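Transferrin binding protein B (Actinobacillus suis, PDB 3PQU) probably binds host transferrin as the outer-membrane lipoprotein of a bacterial receptor system for iron acquisition. Local coordinates at residues A[161-166]-A[331-336]; A[231-236]-A[322-327]; A[238-243]-A[268-273]; A[352-357]-A[420-425]. All blocks are in the same frame, centred on the assembly; numbering follows the deposited sequence.

Following the chain from the N terminus, 161-166, which precedes the first long barrel strand, pairs with 331-336, which follows the last one; contact 1 therefore closes a loop around the whole N-lobe barrel. Contact 2 lies within this loop, bringing together side chains of strands 229-236 and 318-326, which flank strand 170-183, and contact 3 lies within contact 2, pairing the neighbouring strands 241-249 and 260-271. Contact 4 follows in series, closing a loop of the C-lobe handle after contact 1 is complete. The pieces meet at the lobe junction: Asn273 ND2 donates to Ser161 O and Asn354 O, Lys162 NZ reaches Leu352 O, and Ile336 O accepts from Arg425 N.

Contact 1: residues A[161-166]-A[331-336]; sequences SKELPK and TTTERI
Glu163 and Arg335 face each other as a non-hydrogen-bonded antiparallel pair, their side chains on the same sheet face and their charged planes 85° apart. A bent salt bridge runs from Arg335 NH1 to Glu163 OE1 (3.1 Å), in the guanidinium plane but tilted from that of the carboxylate. The other oxygen, OE2, takes the Thr333 OG1 proton at 2.8 Å from above the carboxylate plane, the two side chains crossing at about a right angle. Lys162 runs beside Arg335 in the same direction, its CB over one guanidinium face, toward the rim, and its CD 3.4 Å from Arg335 NH2, while NZ continues to Leu352 O; Arg335 NE pairs with Asp338. Strand 163-165, just ahead of barrel strand 170-183 in the chain, adds to the edge of strand 333-343 in the C-lobe handle sheet through Leu164 N to Glu334 O (3.1 Å) and Glu334 N to Leu164 O (2.8 Å). On the face of Leu164 and Glu334, Lys166 bends back at chi2 and chi3, and its NZ forms a salt bridge with Glu334 OE1 (3.1 Å) from above the carboxylate plane; OE2 is held by Thr428 N. Ile336 CD1 packs on Leu164 CG at 3.9 Å.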
loop_
_atom_site.group_PDB
_atom_site.type_symbol
_atom_site.label_atom_id
_atom_site.label_comp_id
_atom_site.label_asym_id
_atom_site.label_seq_id
_atom_site.Cartn_x
_atom_site.Cartn_y
_atom_site.Cartn_z
ATOM N N SER A 161 0.134 -5.873 2.167
ATOM C CA SER A 161 0.514 -7.132 2.804
ATOM C C SER A 161 1.916 -7.127 3.412
ATOM O O SER A 161 2.876 -6.649 2.805
ATOM C CB SER A 161 0.341 -8.267 1.804
ATOM O OG SER A 161 -0.957 -8.195 1.225
ATOM N N LYS A 162 2.033 -7.659 4.622
ATOM C CA LYS A 162 3.339 -7.766 5.260
ATOM C C LYS A 162 3.923 -9.181 5.205
ATOM O O LYS A 162 5.089 -9.390 5.547
ATOM C CB LYS A 162 3.259 -7.264 6.705
ATOM C CG LYS A 162 2.901 -5.777 6.820
ATOM C CD LYS A 162 3.277 -5.227 8.187
ATOM C CE LYS A 162 3.230 -3.698 8.210
ATOM N NZ LYS A 162 1.861 -3.176 8.353
ATOM N N GLU A 163 3.102 -10.138 4.782
ATOM C CA GLU A 163 3.519 -11.522 4.620
ATOM C C GLU A 163 3.013 -12.036 3.284
ATOM O O GLU A 163 1.906 -11.697 2.882
ATOM C CB GLU A 163 2.941 -12.386 5.749
ATOM C CG GLU A 163 3.310 -11.902 7.130
ATOM C CD GLU A 163 3.458 -13.038 8.120
ATOM O OE1 GLU A 163 3.211 -12.814 9.323
ATOM O OE2 GLU A 163 3.824 -14.154 7.692
ATOM N N LEU A 164 3.815 -12.851 2.600
ATOM C CA LEU A 164 3.412 -13.377 1.293
ATOM C C LEU A 164 3.381 -14.901 1.335
ATOM O O LEU A 164 4.157 -15.514 2.051
ATOM C CB LEU A 164 4.346 -12.879 0.168
ATOM C CG LEU A 164 4.478 -11.362 -0.081
ATOM C CD1 LEU A 164 5.496 -11.042 -1.196
ATOM C CD2 LEU A 164 3.131 -10.740 -0.421
ATOM N N PRO A 165 2.467 -15.517 0.572
ATOM C CA PRO A 165 2.436 -16.979 0.533
ATOM C C PRO A 165 3.704 -17.539 -0.100
ATOM O O PRO A 165 4.364 -16.853 -0.875
ATOM C CB PRO A 165 1.225 -17.285 -0.355
ATOM C CG PRO A 165 0.374 -16.027 -0.323
ATOM C CD PRO A 165 1.382 -14.913 -0.223
ATOM N N LYS A 166 4.043 -18.771 0.261
ATOM C CA LYS A 166 5.141 -19.503 -0.357
ATOM C C LYS A 166 4.567 -20.335 -1.502
ATOM O O LYS A 166 3.412 -20.757 -1.442
ATOM C CB LYS A 166 5.778 -20.443 0.672
ATOM C CG LYS A 166 6.270 -19.758 1.930
ATOM C CD LYS A 166 7.596 -19.078 1.686
ATOM C CE LYS A 166 8.675 -20.088 1.337
ATOM N NZ LYS A 166 9.949 -19.424 0.944
ATOM N N THR A 331 -2.515 -20.950 4.334
ATOM C CA THR A 331 -1.346 -21.005 3.479
ATOM C C THR A 331 -0.147 -20.627 4.335
ATOM O O THR A 331 -0.233 -19.741 5.187
ATOM C CB THR A 331 -1.452 -20.014 2.296
ATOM O OG1 THR A 331 -0.271 -20.095 1.487
ATOM C CG2 THR A 331 -1.615 -18.584 2.803
ATOM N N THR A 332 0.963 -21.316 4.122
ATOM C CA THR A 332 2.212 -20.953 4.764
ATOM C C THR A 332 2.719 -19.646 4.156
ATOM O O THR A 332 2.826 -19.518 2.939
ATOM C CB THR A 332 3.253 -22.064 4.572
ATOM O OG1 THR A 332 2.754 -23.268 5.159
ATOM C CG2 THR A 332 4.576 -21.691 5.222
ATOM N N THR A 333 3.003 -18.664 5.005
ATOM C CA THR A 333 3.501 -17.387 4.524
ATOM C C THR A 333 4.876 -17.090 5.086
ATOM O O THR A 333 5.304 -17.672 6.077
ATOM C CB THR A 333 2.549 -16.246 4.879
ATOM O OG1 THR A 333 2.397 -16.171 6.299
ATOM C CG2 THR A 333 1.182 -16.484 4.245
ATOM N N GLU A 334 5.571 -16.178 4.431
ATOM C CA GLU A 334 6.851 -15.709 4.919
ATOM C C GLU A 334 6.793 -14.188 5.033
ATOM O O GLU A 334 6.401 -13.488 4.088
ATOM C CB GLU A 334 7.969 -16.154 3.982
ATOM C CG GLU A 334 9.324 -15.591 4.340
ATOM C CD GLU A 334 10.451 -16.274 3.598
ATOM O OE1 GLU A 334 10.358 -17.494 3.346
ATOM O OE2 GLU A 334 11.438 -15.590 3.269
ATOM N N ARG A 335 7.162 -13.675 6.199
ATOM C CA ARG A 335 7.047 -12.247 6.463
ATOM C C ARG A 335 8.071 -11.451 5.654
ATOM O O ARG A 335 9.230 -11.840 5.589
ATOM C CB ARG A 335 7.217 -11.973 7.953
ATOM C CG ARG A 335 6.827 -10.579 8.337
ATOM C CD ARG A 335 6.531 -10.468 9.827
ATOM N NE ARG A 335 5.966 -9.153 10.122
ATOM C CZ ARG A 335 4.665 -8.887 10.175
ATOM N NH1 ARG A 335 3.774 -9.855 9.978
ATOM N NH2 ARG A 335 4.252 -7.654 10.436
ATOM N N ILE A 336 7.636 -10.356 5.023
ATOM C CA ILE A 336 8.544 -9.500 4.259
ATOM C C ILE A 336 8.807 -8.133 4.883
ATOM O O ILE A 336 9.845 -7.521 4.637
ATOM C CB ILE A 336 8.065 -9.263 2.815
ATOM C CG1 ILE A 336 6.625 -8.733 2.783
ATOM C CG2 ILE A 336 8.203 -10.525 1.993
ATOM C CD1 ILE A 336 6.237 -8.161 1.405
HETATM O O HOH W 1 5.894 -16.254 8.944
#

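Contact 2: residues A[231-236]-A[322-327]; sequences SEFAVD and FAAKSE
Phe233 and Phe322 meet inside the N-lobe beta-barrel, where strands 229-236 and 318-326 are not bonded to each other but each pairs with strand 170-183 between them. The axes of the short segments come within 7.4 Å and are inclined at 57°, and no hydrogen bond crosses, so the contact is made almost wholly by side chains pointing into the interior.

The aromatic part is an oblique pair. The ring centroids lie 5.3 Å apart and the planes are inclined by 39°. Phe233 CZ makes the approach, reaching Phe322 CD1 at 3.5 Å, with Phe322 CE1 and CG somewhat farther off. The two side chains cross at about a right angle.

Apolar packing of a methyl on the ring continues the contact. The CB of Ala324 sits against the CD2 and CE2 side of Phe233, 4.0 Å from CD2 and obliquely placed, and Met307 of strand 306-312 touches both residues.

The polar element is slight. Ser231 OG is hydrogen-bonded to Thr175 O on the intervening strand, which satisfies a buried hydroxyl. Across the contact, Ser231 OG lies 3.6 Å from Ala323 O without bonding to it, and 4.1 Å from Ala324 CB.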
loop_
_atom_site.group_PDB
_atom_site.type_symbol
_atom_site.label_atom_id
_atom_site.label_comp_id
_atom_site.label_asym_id
_atom_site.label_seq_id
_atom_site.Cartn_x
_atom_site.Cartn_y
_atom_site.Cartn_z
ATOM N N SER A 231 -11.103 -11.413 -14.397
ATOM C CA SER A 231 -9.654 -11.452 -14.395
ATOM C C SER A 231 -9.182 -12.732 -13.727
ATOM O O SER A 231 -9.842 -13.262 -12.826
ATOM C CB SER A 231 -9.083 -10.229 -13.667
ATOM O OG SER A 231 -9.374 -10.250 -12.282
ATOM N N GLU A 232 -8.035 -13.227 -14.165
ATOM C CA GLU A 232 -7.400 -14.334 -13.473
ATOM C C GLU A 232 -5.889 -14.139 -13.450
ATOM O O GLU A 232 -5.297 -13.719 -14.446
ATOM C CB GLU A 232 -7.768 -15.673 -14.113
ATOM C CG GLU A 232 -7.271 -16.856 -13.277
ATOM C CD GLU A 232 -7.827 -18.201 -13.731
ATOM O OE1 GLU A 232 -8.930 -18.238 -14.326
ATOM O OE2 GLU A 232 -7.153 -19.223 -13.476
ATOM N N PHE A 233 -5.276 -14.406 -12.300
ATOM C CA PHE A 233 -3.821 -14.308 -12.173
ATOM C C PHE A 233 -3.175 -15.569 -11.590
ATOM O O PHE A 233 -3.758 -16.243 -10.738
ATOM C CB PHE A 233 -3.440 -13.111 -11.307
ATOM C CG PHE A 233 -3.998 -11.806 -11.794
ATOM C CD1 PHE A 233 -3.250 -10.989 -12.622
ATOM C CD2 PHE A 233 -5.279 -11.398 -11.424
ATOM C CE1 PHE A 233 -3.756 -9.770 -13.083
ATOM C CE2 PHE A 233 -5.794 -10.190 -11.876
ATOM C CZ PHE A 233 -5.027 -9.369 -12.712
ATOM N N ALA A 234 -1.964 -15.872 -12.047
ATOM C CA ALA A 234 -1.178 -16.970 -11.498
ATOM C C ALA A 234 0.085 -16.356 -10.899
ATOM O O ALA A 234 0.930 -15.848 -11.628
ATOM C CB ALA A 234 -0.828 -17.986 -12.597
ATOM N N VAL A 235 0.203 -16.363 -9.574
ATOM C CA VAL A 235 1.327 -15.687 -8.933
ATOM C C VAL A 235 2.405 -16.681 -8.504
ATOM O O VAL A 235 2.126 -17.627 -7.767
ATOM C CB VAL A 235 0.886 -14.860 -7.703
ATOM C CG1 VAL A 235 2.107 -14.199 -7.055
ATOM C CG2 VAL A 235 -0.164 -13.820 -8.090
ATOM N N ASP A 236 3.635 -16.460 -8.958
ATOM C CA ASP A 236 4.764 -17.313 -8.569
ATOM C C ASP A 236 5.550 -16.563 -7.499
ATOM O O ASP A 236 6.497 -15.827 -7.799
ATOM C CB ASP A 236 5.642 -17.607 -9.791
ATOM C CG ASP A 236 6.841 -18.523 -9.477
ATOM O OD1 ASP A 236 7.221 -18.713 -8.295
ATOM O OD2 ASP A 236 7.436 -19.032 -10.445
ATOM N N PHE A 322 -8.012 -3.462 -11.869
ATOM C CA PHE A 322 -8.343 -4.871 -11.679
ATOM C C PHE A 322 -8.184 -5.216 -10.199
ATOM O O PHE A 322 -7.491 -4.512 -9.468
ATOM C CB PHE A 322 -7.462 -5.792 -12.556
ATOM C CG PHE A 322 -5.967 -5.531 -12.416
ATOM C CD1 PHE A 322 -5.207 -6.172 -11.419
ATOM C CD2 PHE A 322 -5.321 -4.661 -13.292
ATOM C CE1 PHE A 322 -3.855 -5.929 -11.299
ATOM C CE2 PHE A 322 -3.949 -4.412 -13.184
ATOM C CZ PHE A 322 -3.215 -5.039 -12.190
ATOM N N ALA A 323 -8.871 -6.272 -9.764
ATOM C CA ALA A 323 -8.871 -6.688 -8.370
ATOM C C ALA A 323 -9.218 -8.160 -8.358
ATOM O O ALA A 323 -10.040 -8.603 -9.147
ATOM C CB ALA A 323 -9.908 -5.903 -7.558
ATOM N N ALA A 324 -8.599 -8.918 -7.467
ATOM C CA ALA A 324 -8.825 -10.359 -7.447
ATOM C C ALA A 324 -8.463 -10.932 -6.070
ATOM O O ALA A 324 -7.707 -10.318 -5.308
ATOM C CB ALA A 324 -7.978 -11.023 -8.552
ATOM N N LYS A 325 -9.000 -12.099 -5.747
ATOM C CA LYS A 325 -8.660 -12.731 -4.482
ATOM C C LYS A 325 -8.309 -14.184 -4.694
ATOM O O LYS A 325 -8.735 -14.792 -5.667
ATOM C CB LYS A 325 -9.789 -12.601 -3.463
ATOM C CG LYS A 325 -11.024 -13.393 -3.758
ATOM C CD LYS A 325 -11.939 -13.395 -2.541
ATOM C CE LYS A 325 -13.324 -13.919 -2.910
ATOM N NZ LYS A 325 -14.318 -13.838 -1.787
ATOM N N SER A 326 -7.512 -14.733 -3.786
ATOM C CA SER A 326 -7.126 -16.117 -3.890
ATOM C C SER A 326 -8.087 -16.903 -3.038
ATOM O O SER A 326 -8.797 -16.335 -2.200
ATOM C CB SER A 326 -5.699 -16.328 -3.392
ATOM O OG SER A 326 -5.603 -16.067 -2.006
ATOM N N GLU A 327 -8.136 -18.201 -3.287
ATOM C CA GLU A 327 -8.813 -19.084 -2.368
ATOM C C GLU A 327 -7.842 -19.209 -1.213
ATOM O O GLU A 327 -6.628 -19.193 -1.393
ATOM C CB GLU A 327 -9.189 -20.423 -3.004
ATOM C CG GLU A 327 -8.028 -21.311 -3.392
ATOM C CD GLU A 327 -8.477 -22.500 -4.237
ATOM O OE1 GLU A 327 -9.590 -22.440 -4.805
ATOM O OE2 GLU A 327 -7.718 -23.488 -4.338
#

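Contact 3: residues A[238-243]-A[268-273]; sequences DNKKLT and ADITGN
Leu242 and Ala268 form a hydrogen-bonded antiparallel pair, with Leu242 N to Ala268 O and Ala268 N to Leu242 O both 3.0 Å long. The next pair, Lys241 with Asp269, is non-hydrogen-bonded and brings their CA atoms to 4.4 Å. Beyond it Ile270 N donates to Lys240 O at 2.8 Å, a nearly straight bond that arrives well above the carbonyl plane, and the short strand axes make an angle of 144°. Lys240, with positive phi (58°), forms with Lys241 a G1 beta bulge opposite Asp236, at the tight connection from strand 229-236. The pairing belongs to the antiparallel hairpin of strands 241-249 and 260-271 in the N-lobe barrel wall.

On the exposed face Lys241 and Asp269 lie side by side, pointing the same way. The lysine chain is extended until its last torsion, where a bend (chi4 -62°) swings NZ into a salt bridge with Asp269 OD1 at 2.8 Å, on the syn side and somewhat out of the carboxylate plane. On the buried face Leu242 CG and CD1 each rest 3.9 Å from Ala268 CB, and Phe275 of strand 274-281 covers both residues. Ile270 lays its CB, CG1 and CD1 against the backbone of Lys240, with Val235 also touching it. At the strand end, Lys240 NZ and Gly272 O share a water that accepts from the amine at 2.8 Å and donates to the carbonyl.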
loop_
_atom_site.group_PDB
_atom_site.type_symbol
_atom_site.label_atom_id
_atom_site.label_comp_id
_atom_site.label_asym_id
_atom_site.label_seq_id
_atom_site.Cartn_x
_atom_site.Cartn_y
_atom_site.Cartn_z
ATOM N N ASP A 238 7.562 -17.554 -5.100
ATOM C CA ASP A 238 8.958 -17.971 -4.931
ATOM C C ASP A 238 9.919 -17.324 -5.946
ATOM O O ASP A 238 11.069 -17.046 -5.617
ATOM C CB ASP A 238 9.073 -19.501 -4.949
ATOM C CG ASP A 238 8.428 -20.150 -3.730
ATOM O OD1 ASP A 238 7.985 -19.415 -2.816
ATOM O OD2 ASP A 238 8.363 -21.397 -3.686
ATOM N N ASN A 239 9.446 -17.073 -7.167
ATOM C CA ASN A 239 10.265 -16.412 -8.185
ATOM C C ASN A 239 9.936 -14.914 -8.353
ATOM O O ASN A 239 10.454 -14.243 -9.249
ATOM C CB ASN A 239 10.182 -17.158 -9.526
ATOM C CG ASN A 239 10.967 -18.469 -9.512
ATOM O OD1 ASN A 239 12.072 -18.535 -8.974
ATOM N ND2 ASN A 239 10.396 -19.515 -10.099
ATOM N N LYS A 240 9.076 -14.396 -7.484
ATOM C CA LYS A 240 8.750 -12.971 -7.502
ATOM C C LYS A 240 8.180 -12.502 -8.839
ATOM O O LYS A 240 8.535 -11.418 -9.326
ATOM C CB LYS A 240 10.003 -12.152 -7.201
ATOM C CG LYS A 240 10.613 -12.403 -5.828
ATOM C CD LYS A 240 9.614 -12.096 -4.729
ATOM C CE LYS A 240 10.254 -12.150 -3.346
ATOM N NZ LYS A 240 9.230 -11.961 -2.273
ATOM N N LYS A 241 7.312 -13.307 -9.441
ATOM C CA LYS A 241 6.727 -12.961 -10.743
ATOM C C LYS A 241 5.261 -13.341 -10.750
ATOM O O LYS A 241 4.828 -14.126 -9.924
ATOM C CB LYS A 241 7.413 -13.733 -11.882
ATOM C CG LYS A 241 8.847 -13.351 -12.181
ATOM C CD LYS A 241 9.385 -14.169 -13.355
ATOM C CE LYS A 241 10.737 -13.645 -13.829
ATOM N NZ LYS A 241 10.667 -12.239 -14.337
ATOM N N LEU A 242 4.515 -12.824 -11.721
ATOM C CA LEU A 242 3.140 -13.240 -11.908
ATOM C C LEU A 242 2.709 -13.027 -13.346
ATOM O O LEU A 242 3.260 -12.183 -14.059
ATOM C CB LEU A 242 2.213 -12.440 -10.977
ATOM C CG LEU A 242 2.042 -10.939 -11.250
ATOM C CD1 LEU A 242 1.028 -10.665 -12.358
ATOM C CD2 LEU A 242 1.617 -10.224 -9.965
ATOM N N THR A 243 1.687 -13.765 -13.753
ATOM C CA THR A 243 1.071 -13.552 -15.048
ATOM C C THR A 243 -0.432 -13.485 -14.843
ATOM O O THR A 243 -0.938 -13.772 -13.754
ATOM C CB THR A 243 1.377 -14.705 -16.025
ATOM O OG1 THR A 243 0.819 -15.922 -15.512
ATOM C CG2 THR A 243 2.892 -14.870 -16.251
ATOM N N ALA A 268 4.231 -9.387 -14.673
ATOM C CA ALA A 268 4.754 -8.428 -13.704
ATOM C C ALA A 268 5.769 -9.066 -12.765
ATOM O O ALA A 268 5.781 -10.281 -12.582
ATOM C CB ALA A 268 3.596 -7.762 -12.911
ATOM N N ASP A 269 6.642 -8.234 -12.214
ATOM C CA ASP A 269 7.625 -8.669 -11.232
ATOM C C ASP A 269 7.294 -8.056 -9.874
ATOM O O ASP A 269 6.875 -6.896 -9.788
ATOM C CB ASP A 269 9.043 -8.237 -11.639
ATOM C CG ASP A 269 9.500 -8.876 -12.944
ATOM O OD1 ASP A 269 9.339 -10.103 -13.103
ATOM O OD2 ASP A 269 10.020 -8.144 -13.814
ATOM N N ILE A 270 7.541 -8.824 -8.821
ATOM C CA ILE A 270 7.154 -8.447 -7.465
ATOM C C ILE A 270 8.313 -7.835 -6.690
ATOM O O ILE A 270 9.375 -8.449 -6.566
ATOM C CB ILE A 270 6.633 -9.676 -6.674
ATOM C CG1 ILE A 270 5.332 -10.206 -7.286
ATOM C CG2 ILE A 270 6.421 -9.330 -5.208
ATOM C CD1 ILE A 270 4.939 -11.603 -6.782
ATOM N N THR A 271 8.103 -6.634 -6.161
ATOM C CA THR A 271 9.066 -5.994 -5.260
ATOM C C THR A 271 8.313 -5.553 -4.014
ATOM O O THR A 271 7.264 -4.919 -4.121
ATOM C CB THR A 271 9.713 -4.738 -5.889
ATOM O OG1 THR A 271 10.336 -5.075 -7.133
ATOM C CG2 THR A 271 10.762 -4.146 -4.953
ATOM N N GLY A 272 8.839 -5.871 -2.833
ATOM C CA GLY A 272 8.111 -5.601 -1.610
ATOM C C GLY A 272 6.747 -6.279 -1.717
ATOM O O GLY A 272 6.668 -7.444 -2.120
ATOM N N ASN A 273 5.671 -5.569 -1.374
ATOM C CA ASN A 273 4.320 -6.117 -1.594
ATOM C C ASN A 273 3.660 -5.560 -2.859
ATOM O O ASN A 273 2.438 -5.613 -3.012
ATOM C CB ASN A 273 3.408 -5.924 -0.378
ATOM C CG ASN A 273 3.305 -4.456 0.061
ATOM O OD1 ASN A 273 3.358 -3.549 -0.756
ATOM N ND2 ASN A 273 3.175 -4.228 1.363
HETATM O O HOH W 2 8.593 -9.244 -1.885
#

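Contact 4: residues A[352-357]-A[420-425]; sequences LNNFGD and FLQGER
Gly356 and Asp357 meet Glu424 in the close part of this contact, where the CA atoms of Gly356 and Glu424 are 6.3 Å apart. The extended Glu424 side chain runs along the loop backbone, its CD 3.4 Å from Gly356 O and its OE2 3.5 Å from Asp357 CA. Asp357 and Glu424 lie side by side, OD1 and OE2 separated by 3.6 Å; this like-charge approach is probably eased by Lys29, which makes a salt bridge to Glu424 OE2, an oxygen that Ala358 N also binds, while Ser359 N holds Asp357 OD1.

Gly356 N donates to Asn354 OD1 at 2.7 Å and closes an Asx turn, and the loop it shapes lies over strand 413-424 of the C-lobe handle sheet.

Looser and hydrated is the part around Gln422, whose amide plane stands 83° from that of Asn354. Asn354 ND2 gives Gln422 OE1 only a weak hydrogen bond of 3.4 Å; its stronger bond, 3.0 Å to Asp357 O, lies within its own loop and arrives well above the carbonyl plane. Both polar atoms of Asn354 are thus used and its rotation is fixed. Gln422 NE2 turns to Val360 O and Ala358 O, which settles the orientation of that amide. Leu352 CD1 adds an apolar flank, 4.2 Å from Phe420 CB, and a water donates to both Asn353 O and Gln422 OE1, bridging loop and strand.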
loop_
_atom_site.group_PDB
_atom_site.type_symbol
_atom_site.label_atom_id
_atom_site.label_comp_id
_atom_site.label_asym_id
_atom_site.label_seq_id
_atom_site.Cartn_x
_atom_site.Cartn_y
_atom_site.Cartn_z
ATOM N N LEU A 352 1.508 0.037 10.567
ATOM C CA LEU A 352 1.661 1.186 9.673
ATOM C C LEU A 352 1.570 0.713 8.231
ATOM O O LEU A 352 1.927 -0.422 7.929
ATOM C CB LEU A 352 3.023 1.867 9.880
ATOM C CG LEU A 352 3.331 2.555 11.214
ATOM C CD1 LEU A 352 4.801 2.942 11.285
ATOM C CD2 LEU A 352 2.442 3.776 11.419
ATOM N N ASN A 353 1.096 1.575 7.339
ATOM C CA ASN A 353 1.174 1.272 5.929
ATOM C C ASN A 353 2.619 1.306 5.453
ATOM O O ASN A 353 3.316 2.294 5.647
ATOM C CB ASN A 353 0.339 2.265 5.124
ATOM C CG ASN A 353 -1.138 2.125 5.411
ATOM O OD1 ASN A 353 -1.635 1.014 5.590
ATOM N ND2 ASN A 353 -1.846 3.249 5.466
ATOM N N ASN A 354 3.062 0.229 4.820
ATOM C CA ASN A 354 4.374 0.219 4.179
ATOM C C ASN A 354 4.390 -0.674 2.935
ATOM O O ASN A 354 3.721 -1.714 2.909
ATOM C CB ASN A 354 5.424 -0.240 5.181
ATOM C CG ASN A 354 6.827 -0.051 4.674
ATOM O OD1 ASN A 354 7.355 -0.888 3.942
ATOM N ND2 ASN A 354 7.438 1.058 5.050
ATOM N N PHE A 355 5.149 -0.281 1.914
ATOM C CA PHE A 355 5.126 -1.011 0.639
ATOM C C PHE A 355 6.385 -1.856 0.406
ATOM O O PHE A 355 6.535 -2.498 -0.631
ATOM C CB PHE A 355 4.895 -0.048 -0.539
ATOM C CG PHE A 355 3.590 0.706 -0.464
ATOM C CD1 PHE A 355 2.378 0.032 -0.465
ATOM C CD2 PHE A 355 3.579 2.091 -0.414
ATOM C CE1 PHE A 355 1.188 0.719 -0.395
ATOM C CE2 PHE A 355 2.386 2.787 -0.354
ATOM C CZ PHE A 355 1.185 2.099 -0.342
ATOM N N GLY A 356 7.289 -1.858 1.379
ATOM C CA GLY A 356 8.525 -2.601 1.235
ATOM C C GLY A 356 9.760 -1.727 1.237
ATOM O O GLY A 356 10.867 -2.208 0.981
ATOM N N ASP A 357 9.572 -0.437 1.511
ATOM C CA ASP A 357 10.698 0.471 1.718
ATOM C C ASP A 357 10.663 1.043 3.135
ATOM O O ASP A 357 9.830 1.895 3.446
ATOM C CB ASP A 357 10.674 1.590 0.673
ATOM C CG ASP A 357 11.881 2.519 0.775
ATOM O OD1 ASP A 357 12.690 2.356 1.710
ATOM O OD2 ASP A 357 12.012 3.418 -0.087
ATOM N N PHE A 420 8.313 4.424 16.308
ATOM C CA PHE A 420 8.084 3.608 15.129
ATOM C C PHE A 420 9.293 2.763 14.797
ATOM O O PHE A 420 10.433 3.068 15.187
ATOM C CB PHE A 420 7.707 4.455 13.920
ATOM C CG PHE A 420 8.845 5.242 13.358
ATOM C CD1 PHE A 420 9.661 4.700 12.382
ATOM C CD2 PHE A 420 9.095 6.531 13.800
ATOM C CE1 PHE A 420 10.711 5.426 11.855
ATOM C CE2 PHE A 420 10.138 7.265 13.278
ATOM C CZ PHE A 420 10.951 6.710 12.302
ATOM N N LEU A 421 9.014 1.692 14.067
ATOM C CA LEU A 421 10.016 0.749 13.606
ATOM C C LEU A 421 9.562 0.141 12.287
ATOM O O LEU A 421 8.453 -0.361 12.181
ATOM C CB LEU A 421 10.189 -0.369 14.627
ATOM C CG LEU A 421 11.005 -1.560 14.114
ATOM C CD1 LEU A 421 12.492 -1.328 14.328
ATOM C CD2 LEU A 421 10.559 -2.852 14.783
ATOM N N GLN A 422 10.425 0.193 11.285
ATOM C CA GLN A 422 10.138 -0.399 9.987
ATOM C C GLN A 422 11.370 -1.164 9.534
ATOM O O GLN A 422 12.501 -0.742 9.795
ATOM C CB GLN A 422 9.780 0.681 8.951
ATOM C CG GLN A 422 8.660 1.633 9.373
ATOM C CD GLN A 422 8.166 2.517 8.226
ATOM O OE1 GLN A 422 6.965 2.671 8.024
ATOM N NE2 GLN A 422 9.097 3.103 7.474
ATOM N N GLY A 423 11.157 -2.286 8.857
ATOM C CA GLY A 423 12.258 -3.085 8.345
ATOM C C GLY A 423 11.881 -3.936 7.145
ATOM O O GLY A 423 10.721 -4.303 6.965
ATOM N N GLU A 424 12.872 -4.242 6.318
ATOM C CA GLU A 424 12.692 -5.130 5.173
ATOM C C GLU A 424 13.332 -6.481 5.510
ATOM O O GLU A 424 14.559 -6.620 5.495
ATOM C CB GLU A 424 13.324 -4.491 3.932
ATOM C CG GLU A 424 12.832 -3.047 3.709
ATOM C CD GLU A 424 13.758 -2.181 2.836
ATOM O OE1 GLU A 424 14.577 -2.726 2.068
ATOM O OE2 GLU A 424 13.660 -0.936 2.911
ATOM N N ARG A 425 12.490 -7.459 5.837
ATOM C CA ARG A 425 12.942 -8.751 6.365
ATOM C C ARG A 425 13.888 -9.464 5.417
ATOM O O ARG A 425 13.708 -9.433 4.196
ATOM C CB ARG A 425 11.750 -9.673 6.642
ATOM C CG ARG A 425 10.915 -9.297 7.854
ATOM C CD ARG A 425 11.504 -9.839 9.118
ATOM N NE ARG A 425 10.656 -9.571 10.278
ATOM C CZ ARG A 425 10.064 -10.501 11.023
ATOM N NH1 ARG A 425 9.327 -10.130 12.061
ATOM N NH2 ARG A 425 10.221 -11.794 10.750
HETATM O O HOH W 3 4.824 4.204 7.123
#